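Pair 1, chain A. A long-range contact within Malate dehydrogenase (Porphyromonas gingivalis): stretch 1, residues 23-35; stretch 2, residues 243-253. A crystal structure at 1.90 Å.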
# COMPACT_ATOMS: atom_id res chain seq x y z
N ASN A 23 -1.98 5.87 0.21
CA ASN A 23 -1.85 4.52 -0.35
C ASN A 23 -1.62 4.64 -1.84
O ASN A 23 -0.84 3.89 -2.39
CB ASN A 23 -3.08 3.66 -0.01
CG ASN A 23 -2.90 2.18 -0.43
OD1 ASN A 23 -3.02 1.85 -1.60
ND2 ASN A 23 -2.67 1.30 0.53
N MET A 24 -2.23 5.63 -2.49
CA MET A 24 -2.00 5.82 -3.92
C MET A 24 -0.55 6.18 -4.19
O MET A 24 0.04 5.72 -5.17
CB MET A 24 -2.89 6.93 -4.50
CG MET A 24 -4.43 6.62 -4.55
SD MET A 24 -5.29 8.20 -5.19
CE MET A 24 -6.84 7.50 -5.69
N ALA A 25 0.02 6.98 -3.31
CA ALA A 25 1.38 7.40 -3.50
C ALA A 25 2.31 6.21 -3.44
O ALA A 25 3.22 6.09 -4.24
CB ALA A 25 1.80 8.43 -2.39
N GLN A 26 2.10 5.35 -2.46
CA GLN A 26 2.92 4.15 -2.30
C GLN A 26 2.69 3.24 -3.51
O GLN A 26 3.61 2.65 -4.03
CB GLN A 26 2.56 3.44 -0.97
CG GLN A 26 3.35 2.06 -0.83
CD GLN A 26 2.94 1.31 0.42
OE1 GLN A 26 2.29 1.85 1.32
NE2 GLN A 26 3.28 0.02 0.46
N THR A 27 1.45 3.13 -3.98
CA THR A 27 1.17 2.25 -5.11
C THR A 27 1.81 2.75 -6.40
O THR A 27 2.37 1.96 -7.20
CB THR A 27 -0.36 2.05 -5.26
OG1 THR A 27 -0.86 1.47 -4.05
CG2 THR A 27 -0.71 1.12 -6.47
N ALA A 28 1.70 4.05 -6.63
CA ALA A 28 2.29 4.62 -7.85
C ALA A 28 3.80 4.45 -7.86
O ALA A 28 4.41 4.11 -8.89
CB ALA A 28 1.96 6.11 -7.92
N ALA A 29 4.42 4.66 -6.70
CA ALA A 29 5.86 4.45 -6.58
C ALA A 29 6.25 2.99 -6.78
O ALA A 29 7.20 2.70 -7.50
CB ALA A 29 6.36 4.99 -5.21
N MET A 30 5.53 2.05 -6.16
CA MET A 30 5.86 0.65 -6.39
C MET A 30 5.76 0.26 -7.85
O MET A 30 6.55 -0.56 -8.35
CB MET A 30 4.92 -0.29 -5.58
CG MET A 30 5.17 -0.27 -4.07
SD MET A 30 3.98 -1.22 -3.03
CE MET A 30 4.42 -2.89 -3.70
N MET A 31 4.73 0.78 -8.52
CA MET A 31 4.48 0.43 -9.92
C MET A 31 5.50 1.10 -10.87
O MET A 31 5.46 0.86 -12.06
CB MET A 31 3.05 0.82 -10.34
CG MET A 31 1.94 -0.13 -9.83
SD MET A 31 0.28 0.41 -10.49
CE MET A 31 -0.74 -0.82 -9.65
N ARG A 32 6.33 1.97 -10.33
CA ARG A 32 7.31 2.73 -11.10
C ARG A 32 6.67 3.37 -12.32
O ARG A 32 7.14 3.20 -13.45
CB ARG A 32 8.53 1.83 -11.47
CG ARG A 32 9.29 1.42 -10.19
CD ARG A 32 10.41 0.37 -10.47
NE ARG A 32 11.56 0.98 -11.17
CZ ARG A 32 12.45 1.77 -10.59
NH1 ARG A 32 12.32 2.08 -9.31
NH2 ARG A 32 13.49 2.24 -11.28
N LEU A 33 5.60 4.13 -12.07
CA LEU A 33 4.90 4.79 -13.18
C LEU A 33 5.76 5.94 -13.69
O LEU A 33 5.99 6.05 -14.90
CB LEU A 33 3.53 5.30 -12.73
CG LEU A 33 2.64 4.20 -12.13
CD1 LEU A 33 1.24 4.78 -11.69
CD2 LEU A 33 2.48 3.06 -13.15
N THR A 34 6.22 6.78 -12.77
CA THR A 34 7.12 7.91 -13.09
C THR A 34 7.96 8.25 -11.85
O THR A 34 7.45 8.23 -10.71
CB THR A 34 6.30 9.17 -13.49
OG1 THR A 34 7.14 10.32 -13.62
CG2 THR A 34 5.27 9.47 -12.46
N PRO A 35 9.19 8.71 -12.06
CA PRO A 35 9.95 9.22 -10.92
C PRO A 35 9.39 10.56 -10.43
O PRO A 35 9.59 10.93 -9.25
CB PRO A 35 11.38 9.39 -11.49
CG PRO A 35 11.24 9.29 -13.03
CD PRO A 35 9.88 8.83 -13.38
N VAL A 243 -7.00 0.27 -7.24
CA VAL A 243 -7.71 0.13 -8.54
C VAL A 243 -7.55 1.42 -9.40
O VAL A 243 -7.20 1.37 -10.61
CB VAL A 243 -9.18 -0.32 -8.33
CG1 VAL A 243 -9.95 -0.29 -9.67
CG2 VAL A 243 -9.19 -1.76 -7.69
N SER A 244 -7.71 2.56 -8.73
CA SER A 244 -7.47 3.87 -9.37
C SER A 244 -6.05 3.97 -9.95
O SER A 244 -5.84 4.50 -11.04
CB SER A 244 -7.69 4.98 -8.33
OG SER A 244 -9.08 5.00 -7.90
N ILE A 245 -5.09 3.52 -9.19
CA ILE A 245 -3.72 3.62 -9.72
C ILE A 245 -3.48 2.64 -10.87
O ILE A 245 -2.70 2.94 -11.80
CB ILE A 245 -2.63 3.54 -8.65
CG1 ILE A 245 -2.95 4.56 -7.52
CG2 ILE A 245 -1.21 3.80 -9.31
CD1 ILE A 245 -3.11 6.08 -7.94
N GLU A 246 -4.13 1.47 -10.83
CA GLU A 246 -4.06 0.60 -12.02
C GLU A 246 -4.64 1.34 -13.18
O GLU A 246 -4.14 1.18 -14.31
CB GLU A 246 -4.89 -0.68 -11.89
CG GLU A 246 -4.40 -1.73 -10.98
CD GLU A 246 -5.32 -2.97 -10.99
OE1 GLU A 246 -4.86 -4.02 -11.41
OE2 GLU A 246 -6.50 -2.89 -10.59
N MET A 247 -5.73 2.10 -12.96
CA MET A 247 -6.31 2.89 -14.09
C MET A 247 -5.30 3.89 -14.68
O MET A 247 -5.17 3.96 -15.93
CB MET A 247 -7.61 3.64 -13.69
CG MET A 247 -8.70 2.72 -13.09
SD MET A 247 -10.12 3.66 -12.50
CE MET A 247 -10.65 4.51 -13.94
N ILE A 248 -4.66 4.71 -13.83
CA ILE A 248 -3.72 5.71 -14.37
C ILE A 248 -2.49 5.02 -15.03
O ILE A 248 -1.94 5.47 -16.05
CB ILE A 248 -3.29 6.77 -13.31
CG1 ILE A 248 -2.91 8.08 -14.01
CG2 ILE A 248 -2.15 6.24 -12.36
CD1 ILE A 248 -4.10 8.79 -14.68
N ARG A 249 -2.07 3.90 -14.48
CA ARG A 249 -1.04 3.12 -15.18
C ARG A 249 -1.44 2.78 -16.64
O ARG A 249 -0.61 2.90 -17.55
CB ARG A 249 -0.67 1.85 -14.44
CG ARG A 249 0.27 0.97 -15.27
CD ARG A 249 0.84 -0.12 -14.41
NE ARG A 249 -0.16 -1.12 -14.05
CZ ARG A 249 0.10 -2.16 -13.26
NH1 ARG A 249 1.33 -2.35 -12.79
NH2 ARG A 249 -0.84 -3.04 -12.97
N ALA A 250 -2.68 2.36 -16.87
CA ALA A 250 -3.16 2.06 -18.22
C ALA A 250 -3.14 3.29 -19.10
O ALA A 250 -2.74 3.24 -20.25
CB ALA A 250 -4.61 1.48 -18.14
N ALA A 251 -3.61 4.41 -18.56
CA ALA A 251 -3.61 5.67 -19.31
C ALA A 251 -2.20 6.13 -19.65
O ALA A 251 -2.04 6.91 -20.57
CB ALA A 251 -4.32 6.76 -18.54
N MET A 252 -1.21 5.70 -18.87
CA MET A 252 0.18 6.12 -19.08
C MET A 252 0.90 5.17 -20.05
O MET A 252 2.11 5.32 -20.26
CB MET A 252 0.92 6.22 -17.73
CG MET A 252 0.44 7.33 -16.76
SD MET A 252 0.92 7.35 -14.94
CE MET A 252 2.59 8.12 -15.02
N GLY A 253 0.16 4.21 -20.61
CA GLY A 253 0.69 3.27 -21.61
C GLY A 253 1.20 1.96 -21.04
O GLY A 253 1.82 1.15 -21.74
O HOH W 1 3.91 -0.91 -13.28

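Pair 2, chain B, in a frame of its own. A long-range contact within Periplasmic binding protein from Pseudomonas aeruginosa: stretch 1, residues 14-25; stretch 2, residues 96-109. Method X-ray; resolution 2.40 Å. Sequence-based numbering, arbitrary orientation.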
# COMPACT_ATOMS: atom_id res chain seq x y z
N GLU B 14 -23.13 7.23 13.88
CA GLU B 14 -22.53 5.96 14.25
C GLU B 14 -23.55 5.11 14.99
O GLU B 14 -23.62 3.90 14.78
CB GLU B 14 -21.32 6.16 15.16
CG GLU B 14 -20.16 6.88 14.53
CD GLU B 14 -18.91 6.80 15.39
OE1 GLU B 14 -18.39 5.68 15.57
OE2 GLU B 14 -18.46 7.85 15.89
N TRP B 15 -24.33 5.74 15.86
CA TRP B 15 -25.34 5.02 16.63
C TRP B 15 -26.43 4.44 15.74
O TRP B 15 -26.81 3.29 15.92
CB TRP B 15 -25.96 5.92 17.70
CG TRP B 15 -25.13 5.96 18.94
CD1 TRP B 15 -24.63 7.06 19.56
CD2 TRP B 15 -24.69 4.83 19.71
NE1 TRP B 15 -23.89 6.70 20.66
CE2 TRP B 15 -23.91 5.33 20.78
CE3 TRP B 15 -24.86 3.44 19.59
CZ2 TRP B 15 -23.32 4.50 21.73
CZ3 TRP B 15 -24.27 2.61 20.54
CH2 TRP B 15 -23.51 3.15 21.60
N VAL B 16 -26.91 5.22 14.77
CA VAL B 16 -27.93 4.74 13.85
C VAL B 16 -27.41 3.48 13.17
O VAL B 16 -28.10 2.46 13.10
CB VAL B 16 -28.27 5.80 12.78
CG1 VAL B 16 -29.14 5.18 11.69
CG2 VAL B 16 -29.00 6.97 13.41
N VAL B 17 -26.18 3.54 12.68
CA VAL B 17 -25.58 2.39 12.02
C VAL B 17 -25.45 1.23 13.01
O VAL B 17 -25.81 0.09 12.71
CB VAL B 17 -24.19 2.72 11.45
CG1 VAL B 17 -23.48 1.45 11.02
CG2 VAL B 17 -24.32 3.66 10.26
N ALA B 18 -24.92 1.53 14.20
CA ALA B 18 -24.73 0.52 15.23
C ALA B 18 -26.01 -0.22 15.58
O ALA B 18 -25.98 -1.42 15.84
CB ALA B 18 -24.16 1.18 16.49
N LEU B 19 -27.13 0.49 15.57
CA LEU B 19 -28.43 -0.11 15.89
C LEU B 19 -29.06 -0.80 14.68
O LEU B 19 -30.18 -1.30 14.76
CB LEU B 19 -29.39 0.96 16.42
CG LEU B 19 -28.94 1.70 17.69
CD1 LEU B 19 -29.95 2.79 18.04
CD2 LEU B 19 -28.80 0.70 18.83
N GLY B 20 -28.34 -0.80 13.56
CA GLY B 20 -28.84 -1.43 12.35
C GLY B 20 -29.59 -0.55 11.37
O GLY B 20 -30.20 -1.05 10.43
N GLY B 21 -29.55 0.77 11.57
CA GLY B 21 -30.28 1.65 10.67
C GLY B 21 -29.49 2.24 9.52
O GLY B 21 -29.87 3.28 9.00
N GLU B 22 -28.41 1.58 9.10
CA GLU B 22 -27.59 2.11 8.01
C GLU B 22 -28.33 2.28 6.69
O GLU B 22 -28.13 3.27 5.99
CB GLU B 22 -26.35 1.25 7.76
CG GLU B 22 -25.32 1.94 6.88
CD GLU B 22 -24.08 1.11 6.63
OE1 GLU B 22 -23.72 0.28 7.49
OE2 GLU B 22 -23.44 1.30 5.57
N SER B 23 -29.19 1.32 6.34
CA SER B 23 -29.90 1.40 5.07
C SER B 23 -30.97 2.48 5.08
O SER B 23 -31.55 2.80 4.05
CB SER B 23 -30.53 0.05 4.71
OG SER B 23 -31.58 -0.28 5.60
N LYS B 24 -31.24 3.06 6.24
CA LYS B 24 -32.24 4.11 6.31
C LYS B 24 -31.62 5.50 6.22
O LYS B 24 -32.34 6.49 6.07
CB LYS B 24 -33.07 3.98 7.59
CG LYS B 24 -33.97 2.76 7.57
CD LYS B 24 -34.85 2.67 8.79
CE LYS B 24 -35.81 1.49 8.66
NZ LYS B 24 -36.53 1.25 9.94
N LEU B 25 -30.30 5.57 6.28
CA LEU B 25 -29.58 6.84 6.18
C LEU B 25 -29.42 7.24 4.72
O LEU B 25 -28.78 6.52 3.96
CB LEU B 25 -28.19 6.73 6.83
CG LEU B 25 -28.09 6.77 8.35
CD1 LEU B 25 -26.65 6.51 8.79
CD2 LEU B 25 -28.56 8.13 8.85
N ALA B 96 -27.54 11.32 29.10
CA ALA B 96 -27.88 11.82 27.77
C ALA B 96 -27.79 10.69 26.76
O ALA B 96 -28.67 10.53 25.91
CB ALA B 96 -26.93 12.93 27.39
N LEU B 97 -26.72 9.90 26.84
CA LEU B 97 -26.55 8.79 25.91
C LEU B 97 -27.75 7.86 25.99
O LEU B 97 -28.39 7.58 24.99
CB LEU B 97 -25.27 8.02 26.22
CG LEU B 97 -25.04 6.76 25.38
CD1 LEU B 97 -25.20 7.08 23.89
CD2 LEU B 97 -23.66 6.23 25.67
N GLU B 98 -28.05 7.41 27.21
CA GLU B 98 -29.16 6.50 27.45
C GLU B 98 -30.49 7.06 26.95
O GLU B 98 -31.40 6.31 26.62
CB GLU B 98 -29.24 6.17 28.94
CG GLU B 98 -28.08 5.31 29.41
CD GLU B 98 -27.94 5.27 30.92
OE1 GLU B 98 -28.96 5.07 31.61
OE2 GLU B 98 -26.80 5.41 31.42
N SER B 99 -30.60 8.38 26.91
CA SER B 99 -31.82 9.01 26.43
C SER B 99 -31.81 9.06 24.91
O SER B 99 -32.85 8.91 24.27
CB SER B 99 -31.93 10.43 26.99
OG SER B 99 -32.98 11.13 26.35
N ASN B 100 -30.64 9.28 24.32
CA ASN B 100 -30.54 9.31 22.87
C ASN B 100 -30.80 7.91 22.32
O ASN B 100 -31.53 7.74 21.35
CB ASN B 100 -29.14 9.78 22.43
CG ASN B 100 -28.92 11.26 22.65
OD1 ASN B 100 -29.87 12.03 22.82
ND2 ASN B 100 -27.66 11.68 22.62
N LEU B 101 -30.21 6.90 22.95
CA LEU B 101 -30.40 5.53 22.50
C LEU B 101 -31.87 5.12 22.59
O LEU B 101 -32.38 4.43 21.72
CB LEU B 101 -29.54 4.57 23.31
CG LEU B 101 -28.03 4.68 23.09
CD1 LEU B 101 -27.34 3.61 23.91
CD2 LEU B 101 -27.70 4.53 21.63
N LYS B 102 -32.53 5.56 23.65
CA LYS B 102 -33.94 5.26 23.86
C LYS B 102 -34.75 5.74 22.66
O LYS B 102 -35.55 5.00 22.10
CB LYS B 102 -34.44 5.95 25.13
CG LYS B 102 -35.94 5.87 25.35
CD LYS B 102 -36.41 4.44 25.57
CE LYS B 102 -37.91 4.38 25.82
NZ LYS B 102 -38.39 2.98 26.02
N LYS B 103 -34.53 6.99 22.26
CA LYS B 103 -35.25 7.56 21.13
C LYS B 103 -34.89 6.89 19.81
O LYS B 103 -35.78 6.47 19.07
CB LYS B 103 -34.97 9.06 21.03
CG LYS B 103 -35.41 9.85 22.25
CD LYS B 103 -35.17 11.34 22.06
CE LYS B 103 -35.62 12.11 23.30
NZ LYS B 103 -35.51 13.58 23.11
N LEU B 104 -33.60 6.78 19.51
CA LEU B 104 -33.16 6.16 18.27
C LEU B 104 -33.75 4.76 18.16
O LEU B 104 -34.22 4.36 17.10
CB LEU B 104 -31.64 6.07 18.21
CG LEU B 104 -30.89 7.41 18.13
CD1 LEU B 104 -29.39 7.14 18.05
CD2 LEU B 104 -31.36 8.18 16.91
N GLY B 105 -33.73 4.03 19.27
CA GLY B 105 -34.27 2.69 19.27
C GLY B 105 -35.73 2.69 18.85
O GLY B 105 -36.14 1.88 18.02
N ASP B 106 -36.51 3.62 19.41
CA ASP B 106 -37.92 3.70 19.09
C ASP B 106 -38.20 4.10 17.64
O ASP B 106 -39.00 3.45 16.97
CB ASP B 106 -38.64 4.68 20.03
CG ASP B 106 -38.76 4.13 21.45
OD1 ASP B 106 -38.71 2.90 21.63
OD2 ASP B 106 -38.93 4.95 22.39
N TRP B 107 -37.56 5.16 17.16
CA TRP B 107 -37.80 5.59 15.79
C TRP B 107 -37.29 4.57 14.77
O TRP B 107 -37.68 4.59 13.61
CB TRP B 107 -37.14 6.94 15.51
CG TRP B 107 -37.53 8.03 16.46
CD1 TRP B 107 -38.74 8.21 17.06
CD2 TRP B 107 -36.69 9.10 16.93
NE1 TRP B 107 -38.72 9.32 17.87
CE2 TRP B 107 -37.47 9.88 17.81
CE3 TRP B 107 -35.36 9.47 16.69
CZ2 TRP B 107 -36.96 11.02 18.46
CZ3 TRP B 107 -34.85 10.60 17.33
CH2 TRP B 107 -35.65 11.36 18.21
N LEU B 108 -36.42 3.67 15.21
CA LEU B 108 -35.83 2.65 14.34
C LEU B 108 -36.58 1.32 14.47
O LEU B 108 -36.43 0.43 13.64
CB LEU B 108 -34.36 2.45 14.72
CG LEU B 108 -33.20 2.67 13.73
CD1 LEU B 108 -33.57 3.63 12.61
CD2 LEU B 108 -32.01 3.19 14.53
N GLY B 109 -37.37 1.19 15.53
CA GLY B 109 -38.13 -0.02 15.75
C GLY B 109 -37.35 -1.16 16.36
O GLY B 109 -37.71 -2.32 16.19
O HOH W 2 -34.16 -0.53 11.74
O HOH W 3 -37.10 3.68 11.12

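Pair 1 and pair 2 build one scaffold: a helix that ends in a Schellman turn, laid obliquely across a second helix. The helix axes cross at -41° with a closest approach of 9.6 Å in pair 1, and at -52° with 10.4 Å in pair 2; fourteen central residues superpose to 0.9 Å. The residue with positive phi that closes the first helix is Arg A32 in one and Gly B20 in the other. No direct hydrogen bond crosses either contact; both rest largely on apolar packing, with waters bridging polar atoms.

The most closely matched inward side chains are Ile A245 and Leu B104, whose centres fall 0.9 Å apart after superposition. Ile A245 serves as the hub of pair 1: its CD1 lies 3.6 Å from Met A24 CB, and its CG2 lies 3.6 Å from Leu A33 CD1 and 3.9 Å from Met A31 SD. Leu B104 likewise meets several partners, with its CB 3.7 Å from Leu B19 CD1 and its CD1 3.7 Å from Trp B15 CB.

Thr A27 matches Trp B15, and here size differs most plainly. The threonine offers a methyl, CG2, 3.8 Å from Ile A245 CB, while its OG1 bonds back to Asn A23 O at 2.9 Å within its own helix. The tryptophan meets the matched Leu B104 through its CB; within pair 2, Leu B101 CD2 also sits over its face, 3.8 Å from the centroid of the six-membered ring. One position later, Ala A28 and Val B16 both point sideways. Ala A28 CB lies 4.2 Å from Ile A245 CG2, and Val B16 CG2 lies 4.4 Å from Leu B104 CD2.

Met A31 and Leu B19 both point toward the second helix and meet the same three matched positions, filled by different residues. Met A31 SD lies over one face of the Arg A249 guanidinium, 3.7 Å from NH1, and a water accepts from Arg A249 NH1 at 3.0 Å while donating to Met A31 O at 2.7 Å. The match of Arg A249 is Leu B108, which offers an apolar side chain there: Leu B19 CB packs against Leu B108 CD2 at 3.9 Å.

The last exchange reverses which side fills the space. Leu A33 reaches across, its CD2 3.6 Å from Arg A249 CB; its match, Gly B21, has no side chain, and Leu B108 CD1 approaches its CA to 4.3 Å. A CB on Gly B21 would fall a tight 3.0 Å from Leu B108 CD1. The rule is reciprocal: a large residue after the turn, or a bare backbone that receives a leucine from the opposing helix.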